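Local structure of ribosomal protein s2-related protein (Deinococcus radiodurans, 2JH3) at residues A[6-11]-A[24-29]; A[68-73]-A[258-263]; A[86-91]-A[110-115]. The protein binds a [4Fe-4S] cluster, has a chelatase-like fold and may act as a sirohydrochlorin ferrochelatase. One frame throughout, in Å; residues are numbered along the deposited sequence.

Contact 1 of 3, residues A[6-11]-A[24-29]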
ATOM      1  N   LEU A   6      -3.561 -24.727  24.569  1.00 23.93           N
ATOM      2  CA  LEU A   6      -2.404 -25.272  23.825  1.00 23.45           C
ATOM      3  C   LEU A   6      -2.057 -24.203  22.804  1.00 22.03           C
ATOM      4  O   LEU A   6      -2.935 -23.682  22.163  1.00 24.49           O
ATOM      5  CB  LEU A   6      -2.841 -26.546  23.133  1.00 22.99           C
ATOM      6  CG  LEU A   6      -1.810 -27.206  22.216  1.00 20.25           C
ATOM      7  CD1 LEU A   6      -0.515 -27.582  22.999  1.00 17.85           C
ATOM      8  CD2 LEU A   6      -2.472 -28.412  21.657  1.00 24.39           C
ATOM      9  N   VAL A   7      -0.795 -23.847  22.721  1.00 22.16           N
ATOM     10  CA  VAL A   7      -0.296 -22.910  21.740  1.00 21.46           C
ATOM     11  C   VAL A   7       0.696 -23.618  20.841  1.00 20.99           C
ATOM     12  O   VAL A   7       1.668 -24.178  21.317  1.00 20.04           O
ATOM     13  CB  VAL A   7       0.422 -21.782  22.405  1.00 21.21           C
ATOM     14  CG1 VAL A   7       1.132 -20.901  21.387  1.00 18.78           C
ATOM     15  CG2 VAL A   7      -0.562 -20.976  23.271  1.00 24.16           C
ATOM     16  N   LEU A   8       0.380 -23.675  19.546  1.00 21.18           N
ATOM     17  CA  LEU A   8       1.320 -24.154  18.508  1.00 20.97           C
ATOM     18  C   LEU A   8       2.104 -23.020  17.832  1.00 21.16           C
ATOM     19  O   LEU A   8       1.510 -22.006  17.364  1.00 21.78           O
ATOM     20  CB  LEU A   8       0.540 -24.965  17.468  1.00 20.61           C
ATOM     21  CG  LEU A   8      -0.304 -26.124  17.971  1.00 21.76           C
ATOM     22  CD1 LEU A   8      -0.817 -26.894  16.801  1.00 27.25           C
ATOM     23  CD2 LEU A   8       0.438 -27.014  18.921  1.00 22.28           C
ATOM     24  N   ILE A   9       3.428 -23.180  17.743  1.00 20.60           N
ATOM     25  CA  ILE A   9       4.337 -22.154  17.193  1.00 21.68           C
ATOM     26  C   ILE A   9       4.973 -22.608  15.904  1.00 21.05           C
ATOM     27  O   ILE A   9       5.673 -23.645  15.859  1.00 20.99           O
ATOM     28  CB  ILE A   9       5.534 -21.823  18.110  1.00 22.32           C
ATOM     29  CG1 ILE A   9       5.061 -21.411  19.486  1.00 26.19           C
ATOM     30  CG2 ILE A   9       6.400 -20.740  17.482  1.00 24.39           C
ATOM     31  CD1 ILE A   9       4.128 -20.262  19.433  1.00 26.07           C
ATOM     32  N   GLY A  10       4.796 -21.810  14.853  1.00 22.66           N
ATOM     33  CA  GLY A  10       5.407 -22.083  13.553  1.00 21.31           C
ATOM     34  C   GLY A  10       6.409 -21.010  13.199  1.00 21.38           C
ATOM     35  O   GLY A  10       6.527 -19.970  13.870  1.00 21.25           O
ATOM     36  N   HIS A  11       7.089 -21.233  12.113  1.00 20.17           N
ATOM     37  CA  HIS A  11       8.055 -20.252  11.597  1.00 21.42           C
ATOM     38  C   HIS A  11       7.341 -18.956  11.014  1.00 20.97           C
ATOM     39  O   HIS A  11       7.611 -17.806  11.426  1.00 21.67           O
ATOM     40  CB  HIS A  11       8.901 -20.949  10.522  1.00 22.18           C
ATOM     41  CG  HIS A  11      10.021 -20.109  10.025  1.00 23.36           C
ATOM     42  ND1 HIS A  11      11.295 -20.202  10.540  1.00 26.87           N
ATOM     43  CD2 HIS A  11      10.053 -19.107   9.121  1.00 24.47           C
ATOM     44  CE1 HIS A  11      12.061 -19.283   9.971  1.00 25.72           C
ATOM     45  NE2 HIS A  11      11.342 -18.632   9.084  1.00 24.66           N
ATOM     46  N   GLN A  24      -1.164 -24.395  10.836  1.00 26.02           N
ATOM     47  CA  GLN A  24      -2.580 -24.152  10.739  1.00 27.42           C
ATOM     48  C   GLN A  24      -3.339 -25.386  10.551  1.00 28.07           C
ATOM     49  O   GLN A  24      -4.439 -25.490  11.103  1.00 30.11           O
ATOM     50  CB  GLN A  24      -2.965 -23.219   9.606  1.00 27.50           C
ATOM     51  CG  GLN A  24      -2.456 -21.829   9.756  1.00 28.93           C
ATOM     52  CD  GLN A  24      -2.622 -20.999   8.483  1.00 30.14           C
ATOM     53  OE1 GLN A  24      -2.919 -21.514   7.408  1.00 39.73           O
ATOM     54  NE2 GLN A  24      -2.467 -19.728   8.614  1.00 30.12           N
ATOM     55  N   GLN A  25      -2.737 -26.368   9.807  1.00 28.10           N
ATOM     56  CA  GLN A  25      -3.367 -27.667   9.538  1.00 29.42           C
ATOM     57  C   GLN A  25      -3.487 -28.455  10.860  1.00 30.01           C
ATOM     58  O   GLN A  25      -4.550 -28.998  11.133  1.00 31.39           O
ATOM     59  CB  GLN A  25      -2.605 -28.428   8.410  1.00 29.85           C
ATOM     60  CG  GLN A  25      -3.007 -28.155   6.934  1.00 34.04           C
ATOM     61  OE1 GLN A  25      -1.487 -29.615   5.802  0.50 24.55           O
ATOM     62  NE2 GLN A  25      -1.490 -27.639   4.954  1.00 64.58           N
ATOM     63  N   VAL A  26      -2.402 -28.521  11.661  1.00 29.83           N
ATOM     64  CA  VAL A  26      -2.439 -29.257  12.887  1.00 31.40           C
ATOM     65  C   VAL A  26      -3.426 -28.611  13.852  1.00 30.18           C
ATOM     66  O   VAL A  26      -4.227 -29.314  14.487  1.00 31.03           O
ATOM     67  CB  VAL A  26      -1.053 -29.388  13.570  1.00 32.07           C
ATOM     68  CG1 VAL A  26      -1.202 -30.131  14.914  1.00 34.65           C
ATOM     69  CG2 VAL A  26      -0.106 -30.139  12.735  1.00 34.29           C
ATOM     70  N   ALA A  27      -3.341 -27.279  13.994  1.00 29.29           N
ATOM     71  CA  ALA A  27      -4.209 -26.539  14.936  1.00 29.11           C
ATOM     72  C   ALA A  27      -5.667 -26.784  14.648  1.00 28.65           C
ATOM     73  O   ALA A  27      -6.453 -27.120  15.520  1.00 28.66           O
ATOM     74  CB  ALA A  27      -3.897 -25.041  14.882  1.00 28.42           C
ATOM     75  N   GLU A  28      -6.025 -26.664  13.392  1.00 29.79           N
ATOM     76  CA  GLU A  28      -7.385 -26.899  12.976  1.00 31.00           C
ATOM     77  C   GLU A  28      -7.825 -28.360  13.237  1.00 30.76           C
ATOM     78  O   GLU A  28      -8.926 -28.583  13.697  1.00 31.73           O
ATOM     79  CB  GLU A  28      -7.620 -26.449  11.513  1.00 30.52           C
ATOM     80  CG  GLU A  28      -9.145 -26.618  11.141  1.00 33.07           C
ATOM     81  CD  GLU A  28      -9.536 -26.220   9.730  1.00 34.86           C
ATOM     82  OE1 GLU A  28     -10.751 -26.344   9.417  1.00 45.16           O
ATOM     83  OE2 GLU A  28      -8.668 -25.782   8.945  1.00 42.07           O
ATOM     84  N   ALA A  29      -6.960 -29.358  12.993  1.00 32.12           N
ATOM     85  CA  ALA A  29      -7.327 -30.755  13.231  1.00 31.02           C
ATOM     86  C   ALA A  29      -7.649 -31.033  14.721  1.00 31.29           C
ATOM     87  O   ALA A  29      -8.579 -31.762  15.057  1.00 30.70           O
ATOM     88  CB  ALA A  29      -6.181 -31.665  12.783  1.00 31.64           C
TER

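Contact 2 of 3, residues A[68-73]-A[258-263]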
ATOM      1  N   THR A  68       0.439 -24.646  27.397  1.00 23.97           N
ATOM      2  CA  THR A  68       1.500 -25.532  26.886  1.00 22.78           C
ATOM      3  C   THR A  68       1.825 -24.975  25.501  1.00 21.25           C
ATOM      4  O   THR A  68       0.900 -24.747  24.688  1.00 21.48           O
ATOM      5  CB  THR A  68       1.023 -27.019  26.784  1.00 22.89           C
ATOM      6  OG1 THR A  68       0.576 -27.452  28.045  1.00 26.41           O
ATOM      7  CG2 THR A  68       2.166 -27.925  26.340  1.00 22.48           C
ATOM      8  N   VAL A  69       3.104 -24.721  25.268  1.00 21.24           N
ATOM      9  CA  VAL A  69       3.575 -24.162  24.008  1.00 20.53           C
ATOM     10  C   VAL A  69       4.432 -25.229  23.319  1.00 19.88           C
ATOM     11  O   VAL A  69       5.499 -25.576  23.833  1.00 19.61           O
ATOM     12  CB  VAL A  69       4.398 -22.911  24.235  1.00 19.32           C
ATOM     13  CG1 VAL A  69       4.910 -22.308  22.974  1.00 21.48           C
ATOM     14  CG2 VAL A  69       3.535 -21.854  24.993  1.00 17.59           C
ATOM     15  N   VAL A  70       3.955 -25.692  22.174  1.00 19.33           N
ATOM     16  CA  VAL A  70       4.733 -26.657  21.337  1.00 20.83           C
ATOM     17  C   VAL A  70       5.261 -26.022  20.043  1.00 19.99           C
ATOM     18  O   VAL A  70       4.467 -25.604  19.175  1.00 20.80           O
ATOM     19  CB  VAL A  70       3.872 -27.871  20.946  1.00 21.60           C
ATOM     20  CG1 VAL A  70       4.699 -28.937  20.068  1.00 22.68           C
ATOM     21  CG2 VAL A  70       3.293 -28.566  22.191  1.00 24.33           C
ATOM     22  N   PRO A  71       6.588 -26.044  19.833  1.00 20.87           N
ATOM     23  CA  PRO A  71       7.152 -25.669  18.551  1.00 22.23           C
ATOM     24  C   PRO A  71       6.960 -26.675  17.403  1.00 23.52           C
ATOM     25  O   PRO A  71       7.545 -27.763  17.436  1.00 24.41           O
ATOM     26  CB  PRO A  71       8.674 -25.515  18.859  1.00 21.71           C
ATOM     27  CG  PRO A  71       8.748 -25.388  20.319  1.00 20.33           C
ATOM     28  CD  PRO A  71       7.664 -26.303  20.798  1.00 21.35           C
ATOM     29  N   VAL A  72       6.205 -26.269  16.378  1.00 22.86           N
ATOM     30  CA  VAL A  72       6.025 -27.059  15.154  1.00 24.55           C
ATOM     31  C   VAL A  72       7.228 -26.774  14.229  1.00 25.72           C
ATOM     32  O   VAL A  72       7.121 -26.069  13.219  1.00 27.94           O
ATOM     33  CB  VAL A  72       4.634 -26.759  14.487  1.00 24.92           C
ATOM     34  CG1 VAL A  72       4.364 -27.718  13.268  1.00 25.68           C
ATOM     35  CG2 VAL A  72       3.546 -26.986  15.466  1.00 25.95           C
ATOM     36  N   PHE A  73       8.396 -27.252  14.670  1.00 25.12           N
ATOM     37  CA  PHE A  73       9.656 -27.123  13.978  1.00 26.21           C
ATOM     38  C   PHE A  73      10.261 -28.525  13.953  1.00 27.58           C
ATOM     39  O   PHE A  73      10.171 -29.291  14.937  1.00 23.54           O
ATOM     40  CB  PHE A  73      10.655 -26.200  14.681  1.00 25.79           C
ATOM     41  CG  PHE A  73      10.317 -24.731  14.554  1.00 24.82           C
ATOM     42  CD1 PHE A  73      11.117 -23.886  13.808  1.00 24.66           C
ATOM     43  CD2 PHE A  73       9.176 -24.214  15.161  1.00 23.79           C
ATOM     44  CE1 PHE A  73      10.800 -22.539  13.676  1.00 25.80           C
ATOM     45  CE2 PHE A  73       8.870 -22.871  15.052  1.00 25.83           C
ATOM     46  CZ  PHE A  73       9.686 -22.040  14.297  1.00 25.86           C
ATOM     47  N   LEU A 258       0.261 -33.892  20.346  1.00 31.48           N
ATOM     48  CA  LEU A 258      -0.479 -34.313  21.569  1.00 31.95           C
ATOM     49  C   LEU A 258       0.398 -35.055  22.576  1.00 32.44           C
ATOM     50  O   LEU A 258       0.381 -34.755  23.789  1.00 33.37           O
ATOM     51  CB  LEU A 258      -1.703 -35.136  21.204  1.00 32.44           C
ATOM     52  CG  LEU A 258      -2.947 -34.416  20.637  1.00 34.61           C
ATOM     53  CD1 LEU A 258      -4.084 -35.395  20.392  1.00 35.87           C
ATOM     54  CD2 LEU A 258      -3.438 -33.331  21.557  1.00 37.98           C
ATOM     55  N   ALA A 259       1.224 -35.978  22.065  1.00 33.04           N
ATOM     56  CA  ALA A 259       2.166 -36.721  22.886  1.00 31.88           C
ATOM     57  C   ALA A 259       3.191 -35.828  23.485  1.00 31.73           C
ATOM     58  O   ALA A 259       3.524 -35.967  24.666  1.00 32.11           O
ATOM     59  CB  ALA A 259       2.816 -37.861  22.064  1.00 32.75           C
ATOM     60  N   LEU A 260       3.702 -34.879  22.718  1.00 31.12           N
ATOM     61  CA  LEU A 260       4.617 -33.876  23.250  1.00 31.96           C
ATOM     62  C   LEU A 260       4.007 -32.986  24.328  1.00 32.22           C
ATOM     63  O   LEU A 260       4.623 -32.697  25.331  1.00 32.76           O
ATOM     64  CB  LEU A 260       5.129 -32.928  22.133  1.00 31.33           C
ATOM     65  CG  LEU A 260       6.564 -32.994  21.708  1.00 32.34           C
ATOM     66  CD1 LEU A 260       6.757 -32.034  20.536  1.00 31.69           C
ATOM     67  CD2 LEU A 260       7.605 -32.784  22.793  1.00 32.89           C
ATOM     68  N   ALA A 261       2.817 -32.490  24.075  1.00 33.41           N
ATOM     69  CA  ALA A 261       2.078 -31.686  25.067  1.00 35.45           C
ATOM     70  C   ALA A 261       1.883 -32.427  26.387  1.00 37.40           C
ATOM     71  O   ALA A 261       2.008 -31.837  27.456  1.00 39.32           O
ATOM     72  CB  ALA A 261       0.693 -31.231  24.475  1.00 33.33           C
ATOM     73  N   ALA A 262       1.615 -33.727  26.311  1.00 39.40           N
ATOM     74  CA  ALA A 262       1.306 -34.526  27.479  1.00 41.22           C
ATOM     75  C   ALA A 262       2.551 -34.838  28.307  1.00 43.00           C
ATOM     76  O   ALA A 262       2.502 -34.737  29.517  1.00 42.56           O
ATOM     77  CB  ALA A 262       0.638 -35.779  27.049  1.00 40.67           C
ATOM     78  N   GLU A 263       3.651 -35.218  27.662  1.00 45.56           N
ATOM     79  CA  GLU A 263       4.926 -35.499  28.371  1.00 48.28           C
ATOM     80  C   GLU A 263       5.266 -34.440  29.379  1.00 49.82           C
ATOM     81  O   GLU A 263       5.409 -33.301  29.031  1.00 49.93           O
ATOM     82  CB  GLU A 263       6.097 -35.569  27.392  1.00 48.68           C
ATOM     83  CG  GLU A 263       6.039 -36.784  26.460  1.00 50.45           C
ATOM     84  CD  GLU A 263       7.305 -36.941  25.614  1.00 50.92           C
ATOM     85  OE1 GLU A 263       7.884 -35.891  25.161  1.00 51.29           O
ATOM     86  OE2 GLU A 263       7.711 -38.125  25.433  1.00 54.69           O
TER

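Contact 3 of 3, residues A[86-91]-A[110-115]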
ATOM      1  N   ARG A  86      13.496 -16.509  23.745  1.00 26.49           N
ATOM      2  CA  ARG A  86      13.803 -15.068  23.859  1.00 28.40           C
ATOM      3  C   ARG A  86      12.632 -14.171  23.432  1.00 28.48           C
ATOM      4  O   ARG A  86      12.363 -13.194  24.058  1.00 29.25           O
ATOM      5  CB  ARG A  86      14.950 -14.797  22.932  1.00 29.10           C
ATOM      6  CG  ARG A  86      15.659 -13.554  23.011  1.00 31.81           C
ATOM      7  CD  ARG A  86      16.752 -13.673  21.910  1.00 33.65           C
ATOM      8  NE  ARG A  86      16.134 -13.356  20.641  1.00 37.99           N
ATOM      9  CZ  ARG A  86      16.606 -13.521  19.410  1.00 35.29           C
ATOM     10  NH1 ARG A  86      17.773 -14.119  19.134  1.00 33.62           N
ATOM     11  NH2 ARG A  86      15.801 -13.052  18.418  1.00 37.15           N
ATOM     12  N   GLU A  87      11.966 -14.494  22.329  1.00 27.61           N
ATOM     13  CA  GLU A  87      10.862 -13.680  21.872  1.00 28.42           C
ATOM     14  C   GLU A  87       9.612 -13.890  22.744  1.00 29.16           C
ATOM     15  O   GLU A  87       8.886 -12.937  23.098  1.00 25.80           O
ATOM     16  CB  GLU A  87      10.588 -14.005  20.433  1.00 28.53           C
ATOM     17  CG  GLU A  87      11.756 -13.636  19.507  1.00 29.95           C
ATOM     18  CD  GLU A  87      11.968 -12.102  19.449  1.00 34.51           C
ATOM     19  OE1 GLU A  87      11.029 -11.377  19.039  1.00 35.10           O
ATOM     20  OE2 GLU A  87      13.053 -11.628  19.799  1.00 36.94           O
ATOM     21  N   LEU A  88       9.399 -15.132  23.141  1.00 28.99           N
ATOM     22  CA  LEU A  88       8.324 -15.430  24.065  1.00 30.13           C
ATOM     23  C   LEU A  88       8.565 -14.847  25.433  1.00 30.53           C
ATOM     24  O   LEU A  88       7.626 -14.744  26.203  1.00 30.97           O
ATOM     25  CB  LEU A  88       8.134 -16.937  24.206  1.00 29.46           C
ATOM     26  CG  LEU A  88       7.196 -17.793  23.377  1.00 31.76           C
ATOM     27  CD1 LEU A  88       5.986 -17.153  22.688  1.00 34.67           C
ATOM     28  CD2 LEU A  88       7.905 -18.778  22.436  1.00 28.68           C
ATOM     29  N   GLY A  89       9.814 -14.530  25.781  1.00 31.43           N
ATOM     30  CA  GLY A  89      10.128 -13.990  27.113  1.00 31.32           C
ATOM     31  C   GLY A  89      10.287 -15.035  28.192  1.00 32.39           C
ATOM     32  O   GLY A  89       9.958 -14.792  29.362  1.00 29.86           O
ATOM     33  N   LEU A  90      10.791 -16.214  27.818  1.00 32.60           N
ATOM     34  CA  LEU A  90      10.809 -17.353  28.754  1.00 33.13           C
ATOM     35  C   LEU A  90      11.999 -17.391  29.691  1.00 33.78           C
ATOM     36  O   LEU A  90      11.953 -18.132  30.690  1.00 35.30           O
ATOM     37  CB  LEU A  90      10.721 -18.697  27.995  1.00 32.46           C
ATOM     38  CG  LEU A  90       9.431 -18.855  27.243  1.00 31.97           C
ATOM     39  CD1 LEU A  90       9.408 -20.208  26.587  1.00 33.43           C
ATOM     40  CD2 LEU A  90       8.238 -18.654  28.201  1.00 31.81           C
ATOM     41  N   GLY A  91      13.048 -16.632  29.392  1.00 34.58           N
ATOM     42  CA  GLY A  91      14.250 -16.582  30.246  1.00 35.36           C
ATOM     43  C   GLY A  91      14.958 -17.925  30.249  1.00 36.23           C
ATOM     44  O   GLY A  91      15.172 -18.507  31.285  1.00 38.52           O
ATOM     45  N   VAL A 110       3.283 -21.359  32.099  1.00 30.20           N
ATOM     46  CA  VAL A 110       3.626 -21.719  30.744  1.00 30.03           C
ATOM     47  C   VAL A 110       4.653 -22.842  30.800  1.00 28.15           C
ATOM     48  O   VAL A 110       5.691 -22.700  31.457  1.00 27.28           O
ATOM     49  CB  VAL A 110       4.305 -20.508  30.032  1.00 28.95           C
ATOM     50  CG1 VAL A 110       4.522 -20.796  28.564  1.00 28.71           C
ATOM     51  CG2 VAL A 110       3.470 -19.246  30.242  1.00 30.96           C
ATOM     52  N   ARG A 111       4.373 -23.897  30.058  1.00 27.82           N
ATOM     53  CA  ARG A 111       5.336 -24.987  29.773  1.00 27.79           C
ATOM     54  C   ARG A 111       5.675 -24.985  28.272  1.00 25.54           C
ATOM     55  O   ARG A 111       4.801 -25.140  27.422  1.00 26.93           O
ATOM     56  CB  ARG A 111       4.715 -26.319  30.180  1.00 26.84           C
ATOM     57  CG  ARG A 111       5.647 -27.475  30.167  1.00 30.04           C
ATOM     58  CD  ARG A 111       4.981 -28.695  30.872  1.00 33.83           C
ATOM     59  NE  ARG A 111       5.072 -29.812  29.952  1.00 39.67           N
ATOM     60  CZ  ARG A 111       4.059 -30.346  29.284  1.00 42.47           C
ATOM     61  NH1 ARG A 111       2.799 -29.940  29.448  1.00 43.32           N
ATOM     62  NH2 ARG A 111       4.341 -31.325  28.448  1.00 43.24           N
ATOM     63  N   TYR A 112       6.946 -24.785  27.995  1.00 24.77           N
ATOM     64  CA  TYR A 112       7.534 -24.785  26.662  1.00 23.81           C
ATOM     65  C   TYR A 112       8.170 -26.144  26.399  1.00 23.44           C
ATOM     66  O   TYR A 112       9.080 -26.578  27.129  1.00 23.11           O
ATOM     67  CB  TYR A 112       8.553 -23.653  26.565  1.00 23.53           C
ATOM     68  CG  TYR A 112       9.261 -23.496  25.228  1.00 24.25           C
ATOM     69  CD1 TYR A 112       8.595 -22.998  24.118  1.00 26.43           C
ATOM     70  CD2 TYR A 112      10.598 -23.835  25.072  1.00 23.65           C
ATOM     71  CE1 TYR A 112       9.247 -22.823  22.903  1.00 25.82           C
ATOM     72  CE2 TYR A 112      11.252 -23.660  23.839  1.00 22.96           C
ATOM     73  CZ  TYR A 112      10.557 -23.150  22.767  1.00 22.68           C
ATOM     74  OH  TYR A 112      11.152 -22.987  21.524  1.00 24.50           O
ATOM     75  N   THR A 113       7.648 -26.857  25.403  1.00 25.03           N
ATOM     76  CA  THR A 113       8.118 -28.225  25.138  1.00 23.42           C
ATOM     77  C   THR A 113       9.298 -28.251  24.140  1.00 24.84           C
ATOM     78  O   THR A 113       9.682 -27.241  23.523  1.00 24.42           O
ATOM     79  CB  THR A 113       7.012 -29.148  24.596  1.00 24.60           C
ATOM     80  OG1 THR A 113       6.707 -28.852  23.210  1.00 21.00           O
ATOM     81  CG2 THR A 113       5.727 -29.039  25.399  1.00 21.73           C
ATOM     82  N   ARG A 114       9.846 -29.459  23.991  1.00 24.56           N
ATOM     83  CA  ARG A 114      10.767 -29.774  22.934  1.00 24.78           C
ATOM     84  C   ARG A 114      10.002 -29.643  21.663  1.00 23.32           C
ATOM     85  O   ARG A 114       8.754 -29.705  21.632  1.00 23.83           O
ATOM     86  CB  ARG A 114      11.316 -31.194  23.152  1.00 24.25           C
ATOM     87  CG  ARG A 114      12.206 -31.233  24.346  1.00 28.04           C
ATOM     88  CD  ARG A 114      12.823 -32.642  24.537  1.00 29.36           C
ATOM     89  NE  ARG A 114      13.812 -32.959  23.494  1.00 33.36           N
ATOM     90  CZ  ARG A 114      14.468 -34.129  23.408  1.00 34.56           C
ATOM     91  NH1 ARG A 114      14.223 -35.111  24.287  1.00 34.03           N
ATOM     92  NH2 ARG A 114      15.318 -34.331  22.415  1.00 33.24           N
ATOM     93  N   PRO A 115      10.724 -29.409  20.580  1.00 23.71           N
ATOM     94  CA  PRO A 115      10.093 -29.324  19.290  1.00 22.76           C
ATOM     95  C   PRO A 115       9.572 -30.614  18.698  1.00 22.92           C
ATOM     96  O   PRO A 115      10.081 -31.721  19.016  1.00 21.16           O
ATOM     97  CB  PRO A 115      11.181 -28.730  18.425  1.00 24.09           C
ATOM     98  CG  PRO A 115      12.411 -28.797  19.192  1.00 24.41           C
ATOM     99  CD  PRO A 115      12.170 -29.162  20.534  1.00 23.58           C
TER

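Contact 1 of 3, residues A[6-11]-A[24-29]
Leu8, in the middle of strand 5-10, and the pair Val26 and Ala27 on helix 18-35 make this contact, which is wholly apolar. One methyl, CD1 of Leu8, does all the touching from the strand side. It lies 3.8 Å from CG1 of Val26, the two side chains crossing at about a right angle, so a methyl meets a methyl without the branches running alongside each other. The same CD1 rests against the start of the next residue: it is 3.8 Å from the backbone N of Ala27 and 4.1 Å from CB of Ala27. The leucine thus packs on the backbone of the helix as well as on its side chains. Its first torsion (chi1 -54°) sets CG opposite the carbonyl carbon, and the extended second torsion carries CD1 out to the helix. On Val26 the branch that answers is the one lying beside the carbonyl carbon.

Backbone hydrogen bonds hold the two partners separately. Leu8 is paired with Leu45 of strand 43-48, and in the helical segment Glu28 N bonds to Gln24 O at 3.0 Å. The CA atoms of Leu8 and Ala27 stay 7.0 Å apart, a distance bridged by the leucine side chain.

Strand 5-10, helix 18-35 and strand 43-48 form a beta-alpha-beta unit, and this contact lays the crossover helix on the sheet in the first CbiX-like part of the chain. Ala27 also touches Val44 and Glu46 of strand 43-48, while helix 253-262 brings Val257 against both Leu8 and Val26. With three buried residues and no polar group of a side chain involved, the contact depends on close fit and exclusion of water, and carries little directional preference of its own.

Contact 2 of 3, residues A[68-73]-A[258-263]
Val70 meets Leu260 through single methyls, CG1 of Val70 standing 3.7 Å from CD1 of Leu260, with the two side chains slanting across each other. The other branch of the valine, CG2, is more loosely placed at 4.4 Å from CB of Ala261. Two residues earlier on the strand, Thr68 turns its methyl rather than its hydroxyl to the helix: CG2 lies 4.0 Å from CA of Ala261 and 4.1 Å from its CB. That choice follows from the first torsion (chi1 -57°), which puts CG2 opposite the backbone N and OG1 beside it. Ala261 therefore sits over the strand between Thr68 and Val70, its small side chain letting the helix backbone come near.

Thr68 and Val70 point to the same side of the strand because they alternate with Val69, whose side chain packs on neighbouring strands instead. The axes of strand 68-71 and helix 258-262 approach to 8.9 Å at 135° between their directions. This is helix-on-sheet packing of a chelatase-like fold, in which helix 253-262, following strand 241-243 of the separate parallel sheet, returns to lie on the mixed sheet that holds strand 66-71.

In the next shell, Tyr41 touches both Thr68 and Ala261, and Leu6 of the adjoining strand packs on Thr68 and Val70. Backbone bonds to Val7 on one neighbouring strand and from Val69 to Arg111 on another hold strand 66-71 in place. The helix is near its end here, where Ala262 N still bonds to Leu258 O at 3.0 Å.

Contact 3 of 3, residues A[86-91]-A[110-115]
A Schellman motif ends helix 78-88 where it packs on strand 108-112 of the mixed sheet, and the residues around that helix end meet Val110 and Tyr112. Gly89, with phi 83°, is the C-prime residue of the motif; Leu90 N reaches back to the carbonyl of Pro85, while the bond from Gly89 N to Arg86 O is weak at 3.4 Å. The chain turns out of the helix and brings Leu90 back toward the strand.

Leu90 carries most of the contact. Its CD1 lies 3.5 Å from CB of Tyr112 and 3.6 Å from CG of Tyr112, so the methyl is lodged at the root of the aromatic side chain, where it leaves the strand. The two side chains cross at about a right angle, and the methyl comes at the ring obliquely. CD2, the other branch of Leu90, is 4.3 Å from CG1 of Val110, so the leucine spans two strand residues that face the same way. From the last turn of the helix Leu88 adds a looser touch, its CD2 4.3 Å from CE1 of Tyr112, farther out along the ring.

The tyrosine is extended from the strand, its CG opposite the backbone N (chi1 -179°), which brings the ring against Leu84 and Pro85 of the helix. Its hydroxyl hydrogen-bonds to the carbonyl of Thr80, tying the far end of the ring to the same helix. Leu105 of strand 101-105 touches both Leu90 and Val110.

Across the two segments the contact is one of apolar surfaces, whereas the bond at the phenol end gives direction: burial of the ring is combined with a polar anchor that probably limits how the ring can swing.

How the contacts relate
From the N terminus, strand 5-10 leads into helix 18-35, and contact 1 closes that short loop first. Contact 2 opens later, on strand 66-71, and closes only after a span of 184 residues, when helix 253-262 comes back to the sheet; contact 3 closes inside this long loop, with helix 78-88 and strand 108-112. The three strands are consecutive neighbours in one mixed sheet, and Ile9 O, 2.7 Å from Val72 N in a probable hydrogen bond, joins contact 1 to contact 2. Contacts 1 and 3 do not touch, their nearest atoms being about 5 Å apart, and contact 2 adjoins both.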